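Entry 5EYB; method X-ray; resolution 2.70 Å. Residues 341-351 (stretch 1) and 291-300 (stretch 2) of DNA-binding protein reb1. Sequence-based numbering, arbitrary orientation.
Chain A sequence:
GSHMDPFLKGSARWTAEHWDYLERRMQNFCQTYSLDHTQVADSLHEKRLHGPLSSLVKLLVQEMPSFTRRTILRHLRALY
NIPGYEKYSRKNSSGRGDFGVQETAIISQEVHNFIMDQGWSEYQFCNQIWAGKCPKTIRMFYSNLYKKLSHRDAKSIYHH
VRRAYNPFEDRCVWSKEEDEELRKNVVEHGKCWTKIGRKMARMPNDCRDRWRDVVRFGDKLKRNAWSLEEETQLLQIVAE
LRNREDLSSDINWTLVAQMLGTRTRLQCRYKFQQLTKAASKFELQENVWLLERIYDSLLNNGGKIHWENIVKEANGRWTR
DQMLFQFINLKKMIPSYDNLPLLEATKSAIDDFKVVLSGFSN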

# COMPACT_ATOMS: atom_id res chain seq x y z
N PRO A 341 -33.92 12.75 18.33
CA PRO A 341 -32.96 11.64 18.40
C PRO A 341 -32.92 10.86 17.10
O PRO A 341 -33.86 10.96 16.31
CB PRO A 341 -33.50 10.78 19.55
CG PRO A 341 -34.27 11.73 20.39
CD PRO A 341 -34.89 12.70 19.44
N LEU A 342 -31.86 10.08 16.89
CA LEU A 342 -31.62 9.36 15.64
C LEU A 342 -32.85 8.63 15.09
O LEU A 342 -33.14 8.73 13.89
CB LEU A 342 -30.48 8.36 15.83
CG LEU A 342 -30.13 7.47 14.64
CD1 LEU A 342 -29.77 8.29 13.41
CD2 LEU A 342 -29.00 6.52 15.00
N LEU A 343 -33.56 7.91 15.95
CA LEU A 343 -34.72 7.14 15.52
C LEU A 343 -35.82 8.04 14.96
O LEU A 343 -36.19 7.93 13.79
CB LEU A 343 -35.28 6.31 16.67
CG LEU A 343 -36.47 5.42 16.30
CD1 LEU A 343 -36.05 4.42 15.24
CD2 LEU A 343 -37.03 4.71 17.53
N GLU A 344 -36.33 8.93 15.80
CA GLU A 344 -37.43 9.81 15.42
C GLU A 344 -37.04 10.79 14.32
O GLU A 344 -37.85 11.14 13.47
CB GLU A 344 -37.95 10.57 16.64
CG GLU A 344 -38.63 9.70 17.69
CD GLU A 344 -37.65 8.96 18.58
OE1 GLU A 344 -36.44 9.26 18.51
OE2 GLU A 344 -38.09 8.08 19.35
N ALA A 345 -35.79 11.25 14.35
CA ALA A 345 -35.30 12.19 13.35
C ALA A 345 -35.31 11.56 11.97
O ALA A 345 -35.62 12.23 10.98
CB ALA A 345 -33.90 12.67 13.70
N THR A 346 -34.98 10.28 11.92
CA THR A 346 -34.98 9.54 10.66
C THR A 346 -36.40 9.40 10.14
O THR A 346 -36.66 9.63 8.96
CB THR A 346 -34.34 8.16 10.82
OG1 THR A 346 -32.97 8.32 11.21
CG2 THR A 346 -34.40 7.38 9.52
N LYS A 347 -37.33 9.04 11.02
CA LYS A 347 -38.74 8.95 10.65
C LYS A 347 -39.27 10.31 10.20
O LYS A 347 -40.07 10.40 9.28
CB LYS A 347 -39.58 8.41 11.81
N SER A 348 -38.81 11.37 10.86
CA SER A 348 -39.21 12.72 10.50
C SER A 348 -38.60 13.12 9.16
O SER A 348 -39.24 13.80 8.36
CB SER A 348 -38.79 13.72 11.58
OG SER A 348 -39.06 15.05 11.18
N ALA A 349 -37.36 12.71 8.94
CA ALA A 349 -36.64 13.02 7.71
C ALA A 349 -37.34 12.40 6.50
O ALA A 349 -37.44 13.03 5.45
CB ALA A 349 -35.20 12.55 7.79
N ILE A 350 -37.80 11.17 6.67
CA ILE A 350 -38.51 10.46 5.61
C ILE A 350 -39.83 11.15 5.28
O ILE A 350 -40.14 11.38 4.12
CB ILE A 350 -38.78 8.99 6.00
CG1 ILE A 350 -37.47 8.25 6.25
CG2 ILE A 350 -39.57 8.30 4.90
CD1 ILE A 350 -37.66 6.87 6.85
N ASP A 351 -40.59 11.47 6.32
CA ASP A 351 -41.88 12.12 6.16
C ASP A 351 -41.76 13.48 5.48
O ASP A 351 -42.59 13.82 4.63
CB ASP A 351 -42.58 12.27 7.52
CG ASP A 351 -43.02 10.94 8.11
OD1 ASP A 351 -42.46 9.89 7.71
OD2 ASP A 351 -43.92 10.93 8.97
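Stretch 2, residues 291-300: LERIYDSLLN

Stretch 2 continues a helix that begins earlier in the chain and packs against helix 342-351 of stretch 1. The N-to-C directions differ by 150° (signed crossing angle -150°), so the helices run roughly antiparallel, with axes 9.5 Å apart at closest approach. The CA register confirms this: Leu 343 CA lies 6.5 Å from Leu 298 CA, Thr 346 CA 6.4 Å from Tyr 295 CA, and Ile 350 CA 6.4 Å from Leu 291 CA.

Tyr 295 is the central knob, seated among Leu 343, Thr 346, Lys 347 and Ile 350. With chi1 at -172° (t) and chi2 at 61°, its ring lies with one face over Lys 347 CA; Tyr 295 CE1 is 3.5 Å from Leu 343 CD1, and Tyr 295 CZ 3.5 Å from Lys 347 CB.

Leu 291 and Leu 298 both point CA-to-CB toward stretch 1 and adopt m,t, a common helical leucine rotamer, so that contact begins at CB and their methyls continue it. Leu 291 CB meets Ile 350 CG1 at 3.6 Å, and Leu 291 CD1 meets Ala 349 CB at 3.7 Å, whereas Leu 298 CB lies 3.7 Å from Leu 343 CD1. Leu 343 points sideways from CA, but its t,p rotamer brings its end nearer stretch 2.

Thr 346, at chi1 -62° (m), donates OG1 to Leu 342 O (2.7 Å) while Thr 346 CG2 lies 3.8 Å from Tyr 295 CB. No hydrogen bond links the modelled atoms across the contact, although Lys 347 is truncated at CB.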

# COMPACT_ATOMS: atom_id res chain seq x y z
N LEU A 291 -33.01 6.28 3.72
CA LEU A 291 -33.47 6.58 5.07
C LEU A 291 -34.52 5.58 5.54
O LEU A 291 -34.62 5.29 6.73
CB LEU A 291 -34.02 8.01 5.14
CG LEU A 291 -33.01 9.14 4.93
CD1 LEU A 291 -33.69 10.49 5.08
CD2 LEU A 291 -31.84 9.00 5.90
N GLU A 292 -35.30 5.05 4.60
CA GLU A 292 -36.31 4.05 4.94
C GLU A 292 -35.66 2.71 5.26
O GLU A 292 -36.09 2.01 6.18
CB GLU A 292 -37.32 3.90 3.81
CG GLU A 292 -38.38 4.98 3.79
CD GLU A 292 -39.34 4.83 2.64
OE1 GLU A 292 -38.92 4.35 1.57
OE2 GLU A 292 -40.53 5.20 2.80
N ARG A 293 -34.64 2.36 4.49
CA ARG A 293 -33.93 1.11 4.72
C ARG A 293 -33.15 1.19 6.04
O ARG A 293 -32.98 0.19 6.73
CB ARG A 293 -32.99 0.79 3.55
N ILE A 294 -32.68 2.38 6.37
CA ILE A 294 -32.00 2.60 7.64
C ILE A 294 -33.00 2.57 8.79
O ILE A 294 -32.75 1.95 9.83
CB ILE A 294 -31.23 3.93 7.65
CG1 ILE A 294 -30.01 3.83 6.74
CG2 ILE A 294 -30.80 4.29 9.06
CD1 ILE A 294 -29.20 5.11 6.65
N TYR A 295 -34.14 3.22 8.59
CA TYR A 295 -35.19 3.26 9.61
C TYR A 295 -35.73 1.87 9.93
O TYR A 295 -36.14 1.60 11.06
CB TYR A 295 -36.34 4.17 9.15
CG TYR A 295 -37.37 4.43 10.23
CD1 TYR A 295 -37.02 5.05 11.42
CD2 TYR A 295 -38.70 4.06 10.04
CE1 TYR A 295 -37.96 5.28 12.40
CE2 TYR A 295 -39.65 4.29 11.02
CZ TYR A 295 -39.27 4.90 12.20
OH TYR A 295 -40.21 5.14 13.18
N ASP A 296 -35.73 0.98 8.93
CA ASP A 296 -36.12 -0.40 9.16
C ASP A 296 -35.12 -1.08 10.08
O ASP A 296 -35.50 -1.84 10.97
CB ASP A 296 -36.24 -1.18 7.84
CG ASP A 296 -37.47 -0.79 7.04
OD1 ASP A 296 -38.42 -0.22 7.62
OD2 ASP A 296 -37.49 -1.07 5.82
N SER A 297 -33.84 -0.81 9.86
CA SER A 297 -32.79 -1.39 10.69
C SER A 297 -32.77 -0.77 12.08
O SER A 297 -32.34 -1.40 13.04
CB SER A 297 -31.42 -1.21 10.02
OG SER A 297 -30.40 -1.77 10.83
N LEU A 298 -33.25 0.47 12.19
CA LEU A 298 -33.32 1.13 13.48
C LEU A 298 -34.46 0.55 14.33
O LEU A 298 -34.32 0.41 15.54
CB LEU A 298 -33.50 2.65 13.30
CG LEU A 298 -32.30 3.43 12.76
CD1 LEU A 298 -32.66 4.90 12.55
CD2 LEU A 298 -31.12 3.31 13.70
N LEU A 299 -35.57 0.21 13.68
CA LEU A 299 -36.72 -0.34 14.38
C LEU A 299 -36.61 -1.85 14.62
O LEU A 299 -36.60 -2.30 15.77
CB LEU A 299 -38.01 -0.05 13.61
CG LEU A 299 -38.60 1.35 13.77
CD1 LEU A 299 -39.93 1.45 13.04
CD2 LEU A 299 -38.77 1.70 15.24
N ASN A 300 -36.55 -2.61 13.54
CA ASN A 300 -36.54 -4.07 13.62
C ASN A 300 -35.37 -4.60 14.44
O ASN A 300 -35.57 -5.30 15.44
CB ASN A 300 -36.52 -4.68 12.22
CG ASN A 300 -37.75 -4.31 11.40
OD1 ASN A 300 -38.82 -4.04 11.96
ND2 ASN A 300 -37.61 -4.29 10.08